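Local coordinates for protein avidin (Gallus gallus, PDB 4U46) that is an engineered form of the biotin-binding protein avidin, made as an artificial receptor for other small molecules, probably sterols among them, at residues A[8-13]-A[95-100]; A[14-19]-A[120-125]; A[35-40]-A[51-56]; A[47-52]-A[74-79]. All coordinates share one frame; numbering follows the deposited sequence. Where two conformers were deposited one is given.

Interaction 1 of 4, residues A[8-13]-A[95-100]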
loop_
_atom_site.group_PDB
_atom_site.type_symbol
_atom_site.label_atom_id
_atom_site.label_comp_id
_atom_site.label_asym_id
_atom_site.label_seq_id
_atom_site.Cartn_x
_atom_site.Cartn_y
_atom_site.Cartn_z
ATOM N N CYS A 8 -6.796 11.163 23.119
ATOM C CA CYS A 8 -7.614 10.982 21.892
ATOM C C CYS A 8 -8.379 9.679 22.014
ATOM O O CYS A 8 -7.765 8.632 22.109
ATOM C CB CYS A 8 -6.731 10.940 20.607
ATOM S SG CYS A 8 -7.619 11.036 19.010
ATOM N N SER A 9 -9.703 9.713 22.013
ATOM C CA SER A 9 -10.483 8.486 22.127
ATOM C C SER A 9 -11.255 8.223 20.832
ATOM O O SER A 9 -11.652 9.158 20.151
ATOM C CB SER A 9 -11.432 8.587 23.325
ATOM O OG SER A 9 -12.254 9.735 23.223
ATOM N N LEU A 10 -11.453 6.950 20.510
ATOM C CA LEU A 10 -12.152 6.564 19.292
ATOM C C LEU A 10 -13.681 6.599 19.389
ATOM O O LEU A 10 -14.351 6.629 18.365
ATOM C CB LEU A 10 -11.698 5.165 18.857
ATOM C CG LEU A 10 -10.189 5.028 18.580
ATOM C CD1 LEU A 10 -9.843 3.605 18.176
ATOM C CD2 LEU A 10 -9.737 5.985 17.500
ATOM N N THR A 11 -14.208 6.519 20.605
ATOM C CA THR A 11 -15.637 6.560 20.881
ATOM C C THR A 11 -16.266 7.842 20.357
ATOM O O THR A 11 -15.691 8.941 20.491
ATOM C CB THR A 11 -15.918 6.354 22.380
ATOM O OG1 THR A 11 -15.448 5.065 22.747
ATOM C CG2 THR A 11 -17.426 6.403 22.683
ATOM N N GLY A 12 -17.410 7.693 19.694
ATOM C CA GLY A 12 -18.145 8.846 19.113
ATOM C C GLY A 12 -18.425 8.800 17.633
ATOM O O GLY A 12 -18.295 7.753 16.986
ATOM N N LYS A 13 -18.774 9.969 17.078
ATOM C CA LYS A 13 -19.114 10.109 15.691
ATOM C C LYS A 13 -18.062 10.910 14.958
ATOM O O LYS A 13 -17.618 11.959 15.452
ATOM C CB LYS A 13 -20.473 10.802 15.528
ATOM C CG LYS A 13 -21.628 9.975 16.085
ATOM C CD LYS A 13 -22.988 10.592 15.772
ATOM C CE LYS A 13 -24.076 10.106 16.734
ATOM N NZ LYS A 13 -24.593 8.742 16.408
ATOM N N GLU A 95 -9.031 16.510 17.979
ATOM C CA GLU A 95 -8.715 15.101 17.687
ATOM C C GLU A 95 -8.843 14.843 16.198
ATOM O O GLU A 95 -9.808 15.246 15.589
ATOM C CB GLU A 95 -9.678 14.164 18.425
ATOM C CG GLU A 95 -9.516 14.149 19.931
ATOM C CD GLU A 95 -10.746 13.580 20.603
ATOM O OE1 GLU A 95 -11.799 14.257 20.522
ATOM O OE2 GLU A 95 -10.678 12.466 21.172
ATOM N N VAL A 96 -7.881 14.141 15.618
ATOM C CA VAL A 96 -7.947 13.737 14.246
ATOM C C VAL A 96 -7.464 12.273 14.062
ATOM O O VAL A 96 -6.463 11.856 14.655
ATOM C CB VAL A 96 -7.128 14.690 13.360
ATOM C CG1 VAL A 96 -5.716 14.760 13.792
ATOM C CG2 VAL A 96 -7.166 14.261 11.928
ATOM N N LEU A 97 -8.237 11.494 13.323
ATOM C CA LEU A 97 -7.815 10.146 12.933
ATOM C C LEU A 97 -7.153 10.184 11.576
ATOM O O LEU A 97 -7.778 10.523 10.571
ATOM C CB LEU A 97 -8.999 9.199 12.930
ATOM C CG LEU A 97 -9.969 9.206 14.110
ATOM C CD1 LEU A 97 -10.959 8.059 13.891
ATOM C CD2 LEU A 97 -9.184 8.995 15.373
ATOM N N LYS A 98 -5.856 9.879 11.541
ATOM C CA LYS A 98 -5.139 9.733 10.305
ATOM C C LYS A 98 -5.091 8.236 10.022
ATOM O O LYS A 98 -4.565 7.504 10.872
ATOM C CB LYS A 98 -3.703 10.242 10.439
ATOM C CG LYS A 98 -3.603 11.689 10.909
ATOM C CD LYS A 98 -3.925 12.682 9.833
ATOM C CE LYS A 98 -2.691 13.376 9.277
ATOM N NZ LYS A 98 -2.098 12.610 8.144
ATOM N N THR A 99 -5.707 7.818 8.910
ATOM C CA THR A 99 -5.819 6.388 8.521
ATOM C C THR A 99 -5.348 6.091 7.120
ATOM O O THR A 99 -5.313 6.956 6.219
ATOM C CB THR A 99 -7.282 5.820 8.642
ATOM O OG1 THR A 99 -8.113 6.333 7.585
ATOM C CG2 THR A 99 -7.887 6.211 9.961
ATOM N N MET A 100 -4.936 4.845 6.938
ATOM C CA MET A 100 -4.781 4.272 5.643
ATOM C C MET A 100 -5.554 2.937 5.592
ATOM O O MET A 100 -5.845 2.370 6.629
ATOM C CB MET A 100 -3.319 4.093 5.317
ATOM C CG MET A 100 -2.644 5.474 5.244
ATOM S SD MET A 100 -1.129 5.344 4.375
ATOM C CE MET A 100 -1.664 5.007 2.732
#

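Interaction 2 of 4, residues A[14-19]-A[120-125]. Unlike the reference sequence in segment 14-19: Arg17 (reference Asp), Met18 (reference Leu), Asn19 (reference Gly). Unlike the reference sequence in segment 120-125: Tyr121 (reference Ile).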
loop_
_atom_site.group_PDB
_atom_site.type_symbol
_atom_site.label_atom_id
_atom_site.label_comp_id
_atom_site.label_asym_id
_atom_site.label_seq_id
_atom_site.Cartn_x
_atom_site.Cartn_y
_atom_site.Cartn_z
ATOM N N TRP A 14 -17.698 10.394 13.780
ATOM C CA TRP A 14 -16.640 10.908 12.923
ATOM C C TRP A 14 -17.105 11.157 11.507
ATOM O O TRP A 14 -17.984 10.464 10.968
ATOM C CB TRP A 14 -15.444 9.938 12.895
ATOM C CG TRP A 14 -14.889 9.656 14.237
ATOM C CD1 TRP A 14 -15.297 8.705 15.082
ATOM C CD2 TRP A 14 -13.825 10.375 14.913
ATOM N NE1 TRP A 14 -14.579 8.760 16.245
ATOM C CE2 TRP A 14 -13.672 9.783 16.172
ATOM C CE3 TRP A 14 -12.988 11.431 14.553
ATOM C CZ2 TRP A 14 -12.681 10.182 17.087
ATOM C CZ3 TRP A 14 -12.041 11.861 15.443
ATOM C CH2 TRP A 14 -11.888 11.234 16.726
ATOM N N THR A 15 -16.469 12.123 10.855
ATOM C CA THR A 15 -16.696 12.330 9.453
ATOM C C THR A 15 -15.376 12.521 8.745
ATOM O O THR A 15 -14.382 12.934 9.370
ATOM C CB THR A 15 -17.679 13.525 9.206
ATOM O OG1 THR A 15 -17.974 13.589 7.831
ATOM C CG2 THR A 15 -17.057 14.838 9.626
ATOM N N ASN A 16 -15.327 12.124 7.487
ATOM C CA ASN A 16 -14.207 12.437 6.586
ATOM C C ASN A 16 -14.472 13.691 5.744
ATOM O O ASN A 16 -13.729 13.993 4.814
ATOM C CB ASN A 16 -13.824 11.247 5.686
ATOM C CG ASN A 16 -14.827 10.966 4.563
ATOM O OD1 ASN A 16 -15.849 11.627 4.431
ATOM N ND2 ASN A 16 -14.527 9.979 3.753
ATOM N N ARG A 17 -15.556 14.372 6.083
ATOM C CA ARG A 17 -15.978 15.646 5.481
ATOM C C ARG A 17 -16.352 15.459 4.017
ATOM O O ARG A 17 -16.457 16.436 3.262
ATOM C CB ARG A 17 -14.928 16.768 5.695
ATOM C CG ARG A 17 -14.952 17.350 7.109
ATOM C CD ARG A 17 -13.743 18.244 7.408
ATOM N NE ARG A 17 -12.465 17.512 7.387
ATOM C CZ ARG A 17 -11.248 18.071 7.408
ATOM N NH1 ARG A 17 -11.091 19.395 7.456
ATOM N NH2 ARG A 17 -10.171 17.297 7.367
ATOM N N MET A 18 -16.595 14.199 3.650
ATOM C CA MET A 18 -16.867 13.818 2.279
ATOM C C MET A 18 -18.201 13.128 2.304
ATOM O O MET A 18 -19.210 13.696 2.731
ATOM C CB MET A 18 -15.796 12.846 1.741
ATOM C CG MET A 18 -14.394 13.268 2.018
ATOM S SD MET A 18 -14.260 14.945 1.422
ATOM C CE MET A 18 -13.789 14.648 -0.288
ATOM N N ASN A 19 -18.195 11.884 1.873
ATOM C CA ASN A 19 -19.391 11.088 1.906
ATOM C C ASN A 19 -19.346 9.982 2.974
ATOM O O ASN A 19 -20.104 9.011 2.849
ATOM C CB ASN A 19 -19.651 10.506 0.509
ATOM C CG ASN A 19 -18.479 9.695 -0.028
ATOM O OD1 ASN A 19 -18.476 8.468 0.063
ATOM N ND2 ASN A 19 -17.486 10.377 -0.602
ATOM N N GLY A 120 -5.623 3.282 -0.023
ATOM C CA GLY A 120 -5.909 4.702 0.042
ATOM C C GLY A 120 -5.833 5.195 1.440
ATOM O O GLY A 120 -5.244 4.534 2.332
ATOM N N TYR A 121 -6.391 6.390 1.655
ATOM C CA TYR A 121 -6.277 7.036 2.941
ATOM C C TYR A 121 -7.562 7.772 3.310
ATOM O O TYR A 121 -8.397 7.989 2.436
ATOM C CB TYR A 121 -5.087 7.947 2.919
ATOM C CG TYR A 121 -5.155 9.000 1.804
ATOM C CD1 TYR A 121 -4.701 8.695 0.534
ATOM C CD2 TYR A 121 -5.618 10.273 2.039
ATOM C CE1 TYR A 121 -4.720 9.642 -0.491
ATOM C CE2 TYR A 121 -5.670 11.233 1.001
ATOM C CZ TYR A 121 -5.205 10.913 -0.254
ATOM O OH TYR A 121 -5.185 11.843 -1.338
ATOM N N ASN A 122 -7.758 8.069 4.590
ATOM C CA ASN A 122 -8.862 8.934 5.039
ATOM C C ASN A 122 -8.424 9.698 6.287
ATOM O O ASN A 122 -7.614 9.193 7.089
ATOM C CB ASN A 122 -10.127 8.134 5.345
ATOM C CG ASN A 122 -11.001 7.941 4.146
ATOM O OD1 ASN A 122 -11.195 6.819 3.717
ATOM N ND2 ASN A 122 -11.499 9.043 3.559
ATOM N N ILE A 123 -8.923 10.929 6.408
ATOM C CA ILE A 123 -8.715 11.738 7.567
ATOM C C ILE A 123 -10.105 12.023 8.183
ATOM O O ILE A 123 -10.996 12.473 7.511
ATOM C CB ILE A 123 -7.939 13.017 7.201
ATOM C CG1 ILE A 123 -6.595 12.670 6.555
ATOM C CG2 ILE A 123 -7.805 13.906 8.432
ATOM C CD1 ILE A 123 -5.826 13.886 6.086
ATOM N N PHE A 124 -10.290 11.740 9.458
ATOM C CA PHE A 124 -11.574 11.840 10.112
ATOM C C PHE A 124 -11.449 12.863 11.236
ATOM O O PHE A 124 -10.425 12.902 11.942
ATOM C CB PHE A 124 -12.002 10.501 10.780
ATOM C CG PHE A 124 -12.285 9.390 9.837
ATOM C CD1 PHE A 124 -13.544 9.245 9.279
ATOM C CD2 PHE A 124 -11.284 8.444 9.519
ATOM C CE1 PHE A 124 -13.804 8.209 8.390
ATOM C CE2 PHE A 124 -11.553 7.370 8.669
ATOM C CZ PHE A 124 -12.804 7.257 8.088
ATOM N N THR A 125 -12.490 13.670 11.420
ATOM C CA THR A 125 -12.575 14.605 12.548
ATOM C C THR A 125 -13.944 14.420 13.138
ATOM O O THR A 125 -14.829 13.880 12.480
ATOM C CB THR A 125 -12.420 16.102 12.117
ATOM O OG1 THR A 125 -13.300 16.386 11.018
ATOM C CG2 THR A 125 -11.038 16.377 11.709
#

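Interaction 3 of 4, residues A[35-40]-A[51-56]. Unlike the reference sequence in segment 35-40: Ala39 (reference Thr), Thr40 (reference Ala).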
loop_
_atom_site.group_PDB
_atom_site.type_symbol
_atom_site.label_atom_id
_atom_site.label_comp_id
_atom_site.label_asym_id
_atom_site.label_seq_id
_atom_site.Cartn_x
_atom_site.Cartn_y
_atom_site.Cartn_z
ATOM N N GLY A 35 -18.743 -0.558 15.817
ATOM C CA GLY A 35 -19.419 0.634 15.381
ATOM C C GLY A 35 -20.071 0.408 14.058
ATOM O O GLY A 35 -20.294 -0.741 13.652
ATOM N N THR A 36 -20.343 1.510 13.378
ATOM C CA THR A 36 -21.024 1.488 12.113
ATOM C C THR A 36 -20.399 2.477 11.169
ATOM O O THR A 36 -20.054 3.598 11.552
ATOM C CB THR A 36 -22.533 1.778 12.310
ATOM O OG1 THR A 36 -23.065 0.815 13.235
ATOM C CG2 THR A 36 -23.298 1.612 10.992
ATOM N N TYR A 37 -20.182 2.025 9.950
ATOM C CA TYR A 37 -19.648 2.848 8.888
ATOM C C TYR A 37 -20.792 3.218 7.916
ATOM O O TYR A 37 -21.479 2.359 7.414
ATOM C CB TYR A 37 -18.558 2.089 8.137
ATOM C CG TYR A 37 -17.555 3.002 7.442
ATOM C CD1 TYR A 37 -17.827 3.582 6.216
ATOM C CD2 TYR A 37 -16.324 3.283 8.037
ATOM C CE1 TYR A 37 -16.895 4.398 5.576
ATOM C CE2 TYR A 37 -15.410 4.101 7.415
ATOM C CZ TYR A 37 -15.700 4.669 6.203
ATOM O OH TYR A 37 -14.742 5.464 5.623
ATOM N N ILE A 38 -20.984 4.506 7.689
ATOM C CA ILE A 38 -22.071 5.003 6.874
ATOM C C ILE A 38 -21.496 5.764 5.713
ATOM O O ILE A 38 -20.741 6.723 5.904
ATOM C CB ILE A 38 -22.984 5.921 7.732
ATOM C CG1 ILE A 38 -23.633 5.115 8.859
ATOM C CG2 ILE A 38 -24.056 6.602 6.885
ATOM C CD1 ILE A 38 -22.932 5.247 10.191
ATOM N N ALA A 39 -21.846 5.337 4.501
ATOM C CA ALA A 39 -21.344 5.955 3.277
ATOM C C ALA A 39 -22.464 6.156 2.250
ATOM O O ALA A 39 -23.522 5.481 2.304
ATOM C CB ALA A 39 -20.259 5.082 2.670
ATOM N N THR A 40 -22.228 7.075 1.310
ATOM C CA THR A 40 -23.139 7.261 0.160
ATOM C C THR A 40 -22.704 6.314 -0.921
ATOM O O THR A 40 -21.512 6.190 -1.177
ATOM C CB THR A 40 -23.051 8.661 -0.486
ATOM O OG1 THR A 40 -21.788 8.803 -1.161
ATOM C CG2 THR A 40 -23.231 9.774 0.536
ATOM N N SER A 51 -22.912 -0.209 7.450
ATOM C CA SER A 51 -22.263 -1.485 7.560
ATOM C C SER A 51 -21.541 -1.604 8.920
ATOM O O SER A 51 -21.023 -0.614 9.458
ATOM C CB SER A 51 -21.261 -1.705 6.442
ATOM O OG SER A 51 -21.841 -2.005 5.174
ATOM N N PRO A 52 -21.497 -2.800 9.471
ATOM C CA PRO A 52 -20.804 -2.907 10.745
ATOM C C PRO A 52 -19.276 -2.836 10.608
ATOM O O PRO A 52 -18.692 -3.309 9.602
ATOM C CB PRO A 52 -21.285 -4.275 11.301
ATOM C CG PRO A 52 -21.548 -5.083 10.064
ATOM C CD PRO A 52 -22.021 -4.100 9.005
ATOM N N LEU A 53 -18.642 -2.279 11.639
ATOM C CA LEU A 53 -17.178 -2.380 11.813
ATOM C C LEU A 53 -16.817 -2.965 13.202
ATOM O O LEU A 53 -17.554 -2.779 14.201
ATOM C CB LEU A 53 -16.447 -1.009 11.536
ATOM C CG LEU A 53 -16.714 0.098 12.549
ATOM C CD1 LEU A 53 -15.666 0.002 13.649
ATOM C CD2 LEU A 53 -16.727 1.526 11.979
ATOM N N HIS A 54 -15.685 -3.644 13.238
ATOM C CA HIS A 54 -15.069 -4.167 14.472
ATOM C C HIS A 54 -13.566 -3.951 14.488
ATOM O O HIS A 54 -12.885 -4.271 13.509
ATOM C CB HIS A 54 -15.276 -5.690 14.566
ATOM C CG HIS A 54 -16.692 -6.073 14.339
ATOM N ND1 HIS A 54 -17.618 -6.090 15.364
ATOM C CD2 HIS A 54 -17.384 -6.287 13.194
ATOM C CE1 HIS A 54 -18.805 -6.414 14.869
ATOM N NE2 HIS A 54 -18.692 -6.540 13.557
ATOM N N GLY A 55 -13.047 -3.554 15.646
ATOM C CA GLY A 55 -11.609 -3.307 15.751
ATOM C C GLY A 55 -11.053 -3.230 17.138
ATOM O O GLY A 55 -11.718 -3.524 18.128
ATOM N N THR A 56 -9.810 -2.774 17.184
ATOM C CA THR A 56 -9.094 -2.615 18.430
ATOM C C THR A 56 -8.225 -1.360 18.416
ATOM O O THR A 56 -7.693 -0.952 17.374
ATOM C CB THR A 56 -8.201 -3.845 18.761
ATOM O OG1 THR A 56 -7.124 -3.950 17.840
ATOM C CG2 THR A 56 -8.935 -5.130 18.697
HETATM O O HOH W 1 -21.652 1.278 4.916
#

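Interaction 4 of 4, residues A[47-52]-A[74-79]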
loop_
_atom_site.group_PDB
_atom_site.type_symbol
_atom_site.label_atom_id
_atom_site.label_comp_id
_atom_site.label_asym_id
_atom_site.label_seq_id
_atom_site.Cartn_x
_atom_site.Cartn_y
_atom_site.Cartn_z
ATOM N N GLU A 47 -28.234 8.162 -1.924
ATOM C CA GLU A 47 -28.424 6.831 -1.349
ATOM C C GLU A 47 -27.324 6.555 -0.328
ATOM O O GLU A 47 -26.174 6.709 -0.655
ATOM C CB GLU A 47 -28.359 5.779 -2.473
ATOM C CG GLU A 47 -29.196 4.546 -2.201
ATOM C CD GLU A 47 -29.239 3.560 -3.382
ATOM O OE1 GLU A 47 -28.734 3.864 -4.489
ATOM O OE2 GLU A 47 -29.752 2.442 -3.179
ATOM N N ILE A 48 -27.702 6.110 0.871
ATOM C CA ILE A 48 -26.809 5.902 2.026
ATOM C C ILE A 48 -26.841 4.422 2.453
ATOM O O ILE A 48 -27.917 3.887 2.660
ATOM C CB ILE A 48 -27.326 6.712 3.259
ATOM C CG1 ILE A 48 -27.566 8.191 2.918
ATOM C CG2 ILE A 48 -26.395 6.589 4.451
ATOM C CD1 ILE A 48 -26.413 8.887 2.219
ATOM N N LYS A 49 -25.693 3.768 2.607
ATOM C CA LYS A 49 -25.645 2.416 3.184
ATOM C C LYS A 49 -24.815 2.362 4.492
ATOM O O LYS A 49 -23.809 3.041 4.610
ATOM C CB LYS A 49 -25.050 1.409 2.189
ATOM C CG LYS A 49 -25.965 1.014 1.040
ATOM C CD LYS A 49 -27.306 0.471 1.538
ATOM C CE LYS A 49 -28.161 -0.070 0.411
ATOM N NZ LYS A 49 -28.402 0.953 -0.646
ATOM N N GLU A 50 -25.257 1.499 5.403
ATOM C CA GLU A 50 -24.733 1.316 6.753
ATOM C C GLU A 50 -24.072 -0.079 6.807
ATOM O O GLU A 50 -24.596 -1.022 6.219
ATOM C CB GLU A 50 -25.893 1.373 7.750
ATOM C CG GLU A 50 -27.061 0.365 7.497
ATOM C CD GLU A 50 -27.816 0.525 6.146
ATOM O OE1 GLU A 50 -27.987 1.661 5.665
ATOM O OE2 GLU A 50 -28.247 -0.485 5.545
ATOM N N SER A 51 -22.912 -0.209 7.450
ATOM C CA SER A 51 -22.263 -1.485 7.560
ATOM C C SER A 51 -21.541 -1.604 8.920
ATOM O O SER A 51 -21.023 -0.614 9.458
ATOM C CB SER A 51 -21.261 -1.705 6.442
ATOM O OG SER A 51 -21.841 -2.005 5.174
ATOM N N PRO A 52 -21.497 -2.800 9.471
ATOM C CA PRO A 52 -20.804 -2.907 10.745
ATOM C C PRO A 52 -19.276 -2.836 10.608
ATOM O O PRO A 52 -18.692 -3.309 9.602
ATOM C CB PRO A 52 -21.285 -4.275 11.301
ATOM C CG PRO A 52 -21.548 -5.083 10.064
ATOM C CD PRO A 52 -22.021 -4.100 9.005
ATOM N N TRP A 74 -18.623 -5.093 4.702
ATOM C CA TRP A 74 -19.587 -4.347 3.855
ATOM C C TRP A 74 -20.844 -5.217 3.640
ATOM O O TRP A 74 -20.720 -6.395 3.430
ATOM C CB TRP A 74 -18.991 -3.992 2.507
ATOM C CG TRP A 74 -17.820 -3.051 2.594
ATOM C CD1 TRP A 74 -16.542 -3.334 2.296
ATOM C CD2 TRP A 74 -17.852 -1.701 2.993
ATOM N NE1 TRP A 74 -15.753 -2.261 2.500
ATOM C CE2 TRP A 74 -16.527 -1.225 2.932
ATOM C CE3 TRP A 74 -18.867 -0.836 3.409
ATOM C CZ2 TRP A 74 -16.189 0.068 3.275
ATOM C CZ3 TRP A 74 -18.544 0.427 3.735
ATOM C CH2 TRP A 74 -17.206 0.892 3.671
ATOM N N LYS A 75 -22.016 -4.634 3.837
ATOM C CA LYS A 75 -23.276 -5.400 3.837
ATOM C C LYS A 75 -23.910 -5.457 2.443
ATOM O O LYS A 75 -24.792 -6.273 2.210
ATOM C CB LYS A 75 -24.284 -4.781 4.797
ATOM C CG LYS A 75 -24.243 -5.341 6.199
ATOM C CD LYS A 75 -25.207 -4.570 7.110
ATOM C CE LYS A 75 -26.663 -4.919 6.846
ATOM N NZ LYS A 75 -27.562 -3.810 7.272
ATOM N N PHE A 76 -23.410 -4.620 1.540
ATOM C CA PHE A 76 -23.904 -4.520 0.175
ATOM C C PHE A 76 -22.889 -4.968 -0.883
ATOM O O PHE A 76 -23.104 -4.806 -2.071
ATOM C CB PHE A 76 -24.341 -3.071 -0.057
ATOM C CG PHE A 76 -23.229 -2.058 0.160
ATOM C CD1 PHE A 76 -22.257 -1.850 -0.801
ATOM C CD2 PHE A 76 -23.144 -1.345 1.346
ATOM C CE1 PHE A 76 -21.213 -0.943 -0.585
ATOM C CE2 PHE A 76 -22.110 -0.446 1.569
ATOM C CZ PHE A 76 -21.146 -0.239 0.593
ATOM N N SER A 77 -21.800 -5.599 -0.460
ATOM C CA SER A 77 -20.730 -5.959 -1.337
ATOM C C SER A 77 -20.087 -7.265 -0.832
ATOM O O SER A 77 -20.195 -7.560 0.355
ATOM C CB SER A 77 -19.710 -4.786 -1.333
ATOM O OG SER A 77 -18.525 -5.178 -1.995
ATOM N N GLU A 78 -19.414 -8.007 -1.708
ATOM C CA GLU A 78 -18.568 -9.155 -1.345
ATOM C C GLU A 78 -17.144 -8.805 -0.785
ATOM O O GLU A 78 -16.358 -9.701 -0.389
ATOM C CB GLU A 78 -18.396 -10.112 -2.525
ATOM C CG GLU A 78 -19.690 -10.794 -2.971
ATOM C CD GLU A 78 -19.522 -11.701 -4.194
ATOM O OE1 GLU A 78 -18.395 -11.976 -4.664
ATOM O OE2 GLU A 78 -20.541 -12.172 -4.709
ATOM N N SER A 79 -16.869 -7.519 -0.782
ATOM C CA SER A 79 -15.570 -6.951 -0.435
ATOM C C SER A 79 -15.443 -6.749 1.078
ATOM O O SER A 79 -16.449 -6.713 1.835
ATOM C CB SER A 79 -15.435 -5.562 -1.148
ATOM O OG SER A 79 -15.293 -5.743 -2.568
#

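Interaction 1 of 4, residues A[8-13]-A[95-100]
Cys8 and Ser9 lie against Glu95 where the lead-in to the first strand of the eight-stranded antiparallel avidin barrel lies against the start of strand 95-104. Glu95 can be followed outward atom by atom. Its CB is 3.8 Å from Cys8 SG, and CG touches the same sulphur at 3.8 Å, so the aliphatic half of the side chain packs against the half-cystine. CG stands anti to the carbonyl carbon (chi1 -68°), and the chain then runs extended, which carries the carboxylate past Cys8. At the tip, Ser9 N donates to OE2 over 3.0 Å, almost straight at 159° and nearly along the C-O axis. The other oxygen, OE1, forms a salt bridge with Arg126, so glutamate suits the place: it has the length to reach and two oxygens to share. An alanine here would probably leave Ser9 N and Arg126 without these mates and strip the CG contact from the sulphur. Cys8 SG itself, anti to its backbone N, is tied by a disulfide to Cys87 on strand 80-89, which ties the lead-in to the barrel wall. Beyond it the contact is apolar. Leu10 and Leu97 approach at a slant, Leu10 also touching Phe68 and Leu97 touching Phe124, and the touch is made by one methyl of each: Leu10 CD2 lies 3.7 Å from Leu97 CD2.

Interaction 2 of 4, residues A[14-19]-A[120-125]
Thr15 and Thr125 face each other as an antiparallel hydrogen-bonded pair, the seam at which the first and last strands close the avidin barrel. Thr15 N donates to Thr125 O and Thr125 N to Thr15 O, both over 2.9 Å. Directly after this pair the chain leaves the strand, and two side chains steer it. Thr15 holds OG1 anti to its own backbone N (chi1 -174°), from where it accepts Arg17 N at 3.1 Å, an ST turn. In Asn16, CG sits between the backbone N and the carbonyl carbon (chi1 73°), which folds OD1 back to receive Met18 N at 2.8 Å, an Asx turn; this donor stands above the carbonyl plane. His20 N also binds OD1, so one amide oxygen takes two backbone N-H groups of the loop. Arg17 and Met18, which differ from the reference sequence, are poorly ordered. On the barrel's inner side, the Trp14 ring lies beside the backbone of the last strand, CE3 reaching within 3.4 Å of Thr125 C. The long indole suits the place, since it puts its edge against the Phe124 backbone while NE1 still reaches Leu10 O in a hydrogen bond. Phe124 slips in next to Trp14, its CB 4.0 Å from Trp14 CE3. At the Phe124 ring, CE1 meets Asn16 CB at 4.1 Å.

Interaction 3 of 4, residues A[35-40]-A[51-56]
Tyr37 O is gripped by two donors: Ser51 N across the strands at 2.9 Å, and a water at 2.7 Å. The same water accepts a weak bond from Ser51 OG, so the hydroxyl gives the water a weak second tie; OG in turn accepts from Lys75 N. The arrangement belongs to the beta hairpin of strands 32-40 and 48-57, neighbours in the barrel. Tyr37 N returns a bond to Ser51 O at 2.8 Å. One step on, Thr36 and Pro52 form a non-hydrogen-bonded pair, where the proline's missing N-H costs no bond to Thr36. Gly35 and Leu53 then make another hydrogen-bonded pair, each N donating to the other's O. Leu53 has CG between its backbone N and carbonyl carbon (chi1 68°), which lays the side chain back over the opposite strand: CG is 3.7 Å from Gly35 C, and CD2 3.9 Å from Thr36 N. Gly35, having no side chain, lets Leu53 CG lie this close to its backbone. Leu53 CD2 lies 4.3 Å from Tyr37 CB, near the plane of the ring at its edge. An alanine in place of Leu53 would probably open a gap over the Gly35 backbone and take away the apolar neighbour of Tyr37 at that edge. Tyr37 OH bonds to His20 ND1. The chemistry thus divides: backbone bonds set the register, with a water at Tyr37 O, while leucine and tyrosine carbon lines the barrel interior, the region that houses the ligand pocket in avidins.

Interaction 4 of 4, residues A[47-52]-A[74-79]
The Phe76 ring rests obliquely against Lys49, whose CB lies 3.5 Å from Phe76 CD2, and Ser51 OG approaches the same ring less closely. CG of Phe76 lies between its backbone N and carbonyl carbon (chi1 58°), which turns the ring onto the lysine's aliphatic base. Trp74 is the second flat group: Ser51 OG comes obliquely to CE3 at 3.7 Å, and Ser79 C sits in plane at the ring edge. Near both rings, Ser51 OG takes the Lys75 N-H at 3.0 Å and 152°, a small polar anchor among aromatic neighbours. Lys75 serves with its chain: CD packs on Pro52 CD at 3.7 Å, the two side chains crossing at about a right angle, and also lies over the buried Glu50 O. Its NZ makes a long salt bridge of 3.8 Å with Glu50 OE2. Lys49 NZ turns instead to Glu47 OE2, 3.2 Å away. The contact lies at the surface, where the loop joining strands 67-73 and 80-89 folds back on the beginning of strand 48-57; Trp74 NE1 is bonded to Thr81 at the next strand, and Glu78, farther along the loop, reaches Arg63 of the second subunit.

How the interactions relate
All four contacts belong to one antiparallel barrel. Interactions 1 and 2 share strand 12-15 and alternate along the chain; their centres are 10 Å apart, and they touch where strands 95-104 and 117-126 run side by side, joining the chain's beginning to its last two strands. Interactions 3 and 4 fall between those ends in sequence, share Ser51 and Pro52 on strand 48-57, and lie 9 Å apart, centre to centre. Interaction 3 meets interaction 2 inside the barrel, with Phe124 beside Tyr37. Interaction 4 is about 21 Å, centre to centre, from interaction 1, on the opposite side of the chain's centre. Together they seal the wall, tie a hairpin and lay an outer loop against strand 48-57.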